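PDB 6DAU: spermidine N1-acetyltransferase from Vibrio cholerae O1 biovar El Tor, which catalyses transfer of an acetyl group from acetyl-CoA to the polyamines spermidine and spermine, as a dodecameric member of the GNAT superfamily. Local coordinates for residues L15-H19 with Y36-L42. The protein carries 2 engineered substitutions. Numbering follows the deposited sequence.
Sequences LRFIH and YESFDQL. Engineered in segment 36-42: Gln41 (natural residue Glu).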
loop_
_atom_site.group_PDB
_atom_site.type_symbol
_atom_site.label_atom_id
_atom_site.label_comp_id
_atom_site.label_asym_id
_atom_site.label_seq_id
_atom_site.Cartn_x
_atom_site.Cartn_y
_atom_site.Cartn_z
ATOM N N LEU C 15 -11.227 6.605 26.319
ATOM C CA LEU C 15 -12.216 6.704 25.227
ATOM C C LEU C 15 -13.615 6.199 25.645
ATOM O O LEU C 15 -14.643 6.759 25.233
ATOM C CB LEU C 15 -11.734 5.963 23.970
ATOM C CG LEU C 15 -10.490 6.568 23.245
ATOM C CD1 LEU C 15 -10.110 5.664 22.065
ATOM C CD2 LEU C 15 -10.712 8.011 22.789
ATOM N N ARG C 16 -13.647 5.159 26.479
ATOM C CA ARG C 16 -14.893 4.603 26.992
ATOM C C ARG C 16 -15.702 5.684 27.711
ATOM O O ARG C 16 -16.902 5.875 27.458
ATOM C CB ARG C 16 -14.565 3.471 27.967
ATOM C CG ARG C 16 -15.723 2.528 28.250
ATOM C CD ARG C 16 -15.690 1.402 27.227
ATOM N NE ARG C 16 -16.808 1.536 26.324
ATOM C CZ ARG C 16 -16.994 0.838 25.212
ATOM N NH1 ARG C 16 -16.110 -0.068 24.796
ATOM N NH2 ARG C 16 -18.088 1.080 24.511
ATOM N N PHE C 17 -15.015 6.390 28.610
ATOM C CA PHE C 17 -15.592 7.508 29.323
ATOM C C PHE C 17 -16.099 8.623 28.379
ATOM O O PHE C 17 -17.249 9.090 28.539
ATOM C CB PHE C 17 -14.582 8.034 30.330
ATOM C CG PHE C 17 -15.060 9.228 31.098
ATOM C CD1 PHE C 17 -16.226 9.158 31.892
ATOM C CD2 PHE C 17 -14.333 10.425 31.065
ATOM C CE1 PHE C 17 -16.667 10.264 32.604
ATOM C CE2 PHE C 17 -14.761 11.528 31.774
ATOM C CZ PHE C 17 -15.920 11.450 32.549
ATOM N N ILE C 18 -15.266 9.015 27.402
ATOM C CA ILE C 18 -15.658 9.990 26.370
ATOM C C ILE C 18 -16.932 9.535 25.681
ATOM O O ILE C 18 -17.864 10.321 25.496
ATOM C CB ILE C 18 -14.540 10.192 25.275
ATOM C CG1 ILE C 18 -13.294 10.867 25.840
ATOM C CG2 ILE C 18 -15.026 10.986 24.062
ATOM C CD1 ILE C 18 -13.547 11.822 26.982
ATOM N N HIS C 19 -16.963 8.256 25.303
ATOM C CA HIS C 19 -18.099 7.732 24.574
ATOM C C HIS C 19 -19.341 7.744 25.470
ATOM O O HIS C 19 -20.405 8.173 25.023
ATOM C CB HIS C 19 -17.824 6.326 24.063
ATOM C CG HIS C 19 -18.868 5.825 23.116
ATOM N ND1 HIS C 19 -19.681 4.761 23.420
ATOM C CD2 HIS C 19 -19.251 6.257 21.887
ATOM C CE1 HIS C 19 -20.520 4.548 22.429
ATOM N NE2 HIS C 19 -20.278 5.440 21.484
ATOM N N TYR C 36 -19.013 10.648 14.669
ATOM C CA TYR C 36 -19.007 9.227 15.039
ATOM C C TYR C 36 -20.216 8.997 15.945
ATOM O O TYR C 36 -20.676 9.940 16.608
ATOM C CB TYR C 36 -17.726 8.825 15.772
ATOM C CG TYR C 36 -17.547 9.499 17.107
ATOM C CD1 TYR C 36 -16.988 10.790 17.200
ATOM C CD2 TYR C 36 -17.985 8.874 18.280
ATOM C CE1 TYR C 36 -16.845 11.427 18.427
ATOM C CE2 TYR C 36 -17.874 9.500 19.514
ATOM C CZ TYR C 36 -17.285 10.754 19.595
ATOM O OH TYR C 36 -17.149 11.360 20.841
ATOM N N GLU C 37 -20.717 7.758 15.959
ATOM C CA GLU C 37 -21.721 7.351 16.940
ATOM C C GLU C 37 -21.227 6.165 17.784
ATOM O O GLU C 37 -21.585 6.051 18.957
ATOM C CB GLU C 37 -23.043 6.992 16.236
ATOM C CG GLU C 37 -23.627 8.169 15.449
ATOM C CD GLU C 37 -25.001 7.894 14.879
ATOM O OE1 GLU C 37 -25.172 7.066 13.968
ATOM O OE2 GLU C 37 -25.943 8.523 15.356
ATOM N N SER C 38 -20.433 5.266 17.193
ATOM C CA SER C 38 -20.006 4.065 17.908
ATOM C C SER C 38 -18.650 4.227 18.580
ATOM O O SER C 38 -17.837 5.047 18.169
ATOM C CB SER C 38 -20.007 2.846 16.969
ATOM O OG SER C 38 -18.863 2.887 16.154
ATOM N N PHE C 39 -18.392 3.408 19.590
ATOM C CA PHE C 39 -17.083 3.318 20.207
ATOM C C PHE C 39 -16.015 2.917 19.183
ATOM O O PHE C 39 -14.911 3.464 19.227
ATOM C CB PHE C 39 -17.075 2.329 21.382
ATOM C CG PHE C 39 -15.711 2.170 22.021
ATOM C CD1 PHE C 39 -15.244 3.098 22.970
ATOM C CD2 PHE C 39 -14.867 1.105 21.639
ATOM C CE1 PHE C 39 -13.971 2.932 23.547
ATOM C CE2 PHE C 39 -13.603 0.956 22.204
ATOM C CZ PHE C 39 -13.151 1.855 23.175
ATOM N N ASP C 40 -16.339 1.969 18.285
ATOM C CA ASP C 40 -15.392 1.498 17.271
ATOM C C ASP C 40 -14.980 2.601 16.335
ATOM O O ASP C 40 -13.797 2.670 15.940
ATOM C CB ASP C 40 -15.982 0.370 16.417
ATOM C CG ASP C 40 -16.021 -0.965 17.153
ATOM O OD1 ASP C 40 -15.526 -1.101 18.279
ATOM O OD2 ASP C 40 -16.557 -1.926 16.583
ATOM N N GLN C 41 -15.943 3.441 15.944
ATOM C CA GLN C 41 -15.645 4.610 15.105
ATOM C C GLN C 41 -14.703 5.559 15.885
ATOM O O GLN C 41 -13.657 5.975 15.366
ATOM C CB GLN C 41 -16.939 5.347 14.713
ATOM C CG GLN C 41 -17.748 4.702 13.579
ATOM C CD GLN C 41 -19.202 5.182 13.553
ATOM O OE1 GLN C 41 -19.684 5.819 14.499
ATOM N NE2 GLN C 41 -19.924 4.823 12.504
ATOM N N LEU C 42 -15.072 5.862 17.137
ATOM C CA LEU C 42 -14.272 6.751 17.978
ATOM C C LEU C 42 -12.828 6.253 18.094
ATOM O O LEU C 42 -11.893 7.024 17.917
ATOM C CB LEU C 42 -14.897 6.930 19.381
ATOM C CG LEU C 42 -14.084 7.698 20.436
ATOM C CD1 LEU C 42 -13.811 9.131 19.968
ATOM C CD2 LEU C 42 -14.844 7.680 21.792
#
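In this GNAT domain two N-terminal helices, which lie between strands 6-9 and 56-61 in the chain, pack together: helix 15-24 meets the capped N-terminus of helix 39-49, with Arg16 and His19 against Phe39. The Arg16 chain, bent at chi2 and chi3, lays its guanidinium flat over one face of the Phe39 ring, planes 15° apart and CZ 3.9 Å from the ring centroid: a cation-pi stack. His19, with CG anti to the backbone N (chi1 -170°), reaches the turn ahead of the helix, where NE2 donates to Glu37 O at 2.9 Å; that oxygen lies in the imidazole plane, the donor tilted 30° from the carbonyl plane. Phe39 CB sits over a face of that imidazole in a CH-pi contact. On the buried side, Leu15 CB meets Phe39 CE1 (3.8 Å) and Leu42 CD2 approaches Ile18 CG2 (4.0 Å), where Trp31 touches both Ile18 and Leu42. Ser38 and the engineered Gln41 form a capping box: Gln41 N donates to Ser38 OG (3.0 Å), while Gln41 OE1 accepts from Ser38 N and Glu37 N. The His19 bond and Arg16 stack thus hold two flat groups against a turn whose Glu37 side chain salt-bridges Arg56 and hydrogen-bonds Tyr109 of the second subunit.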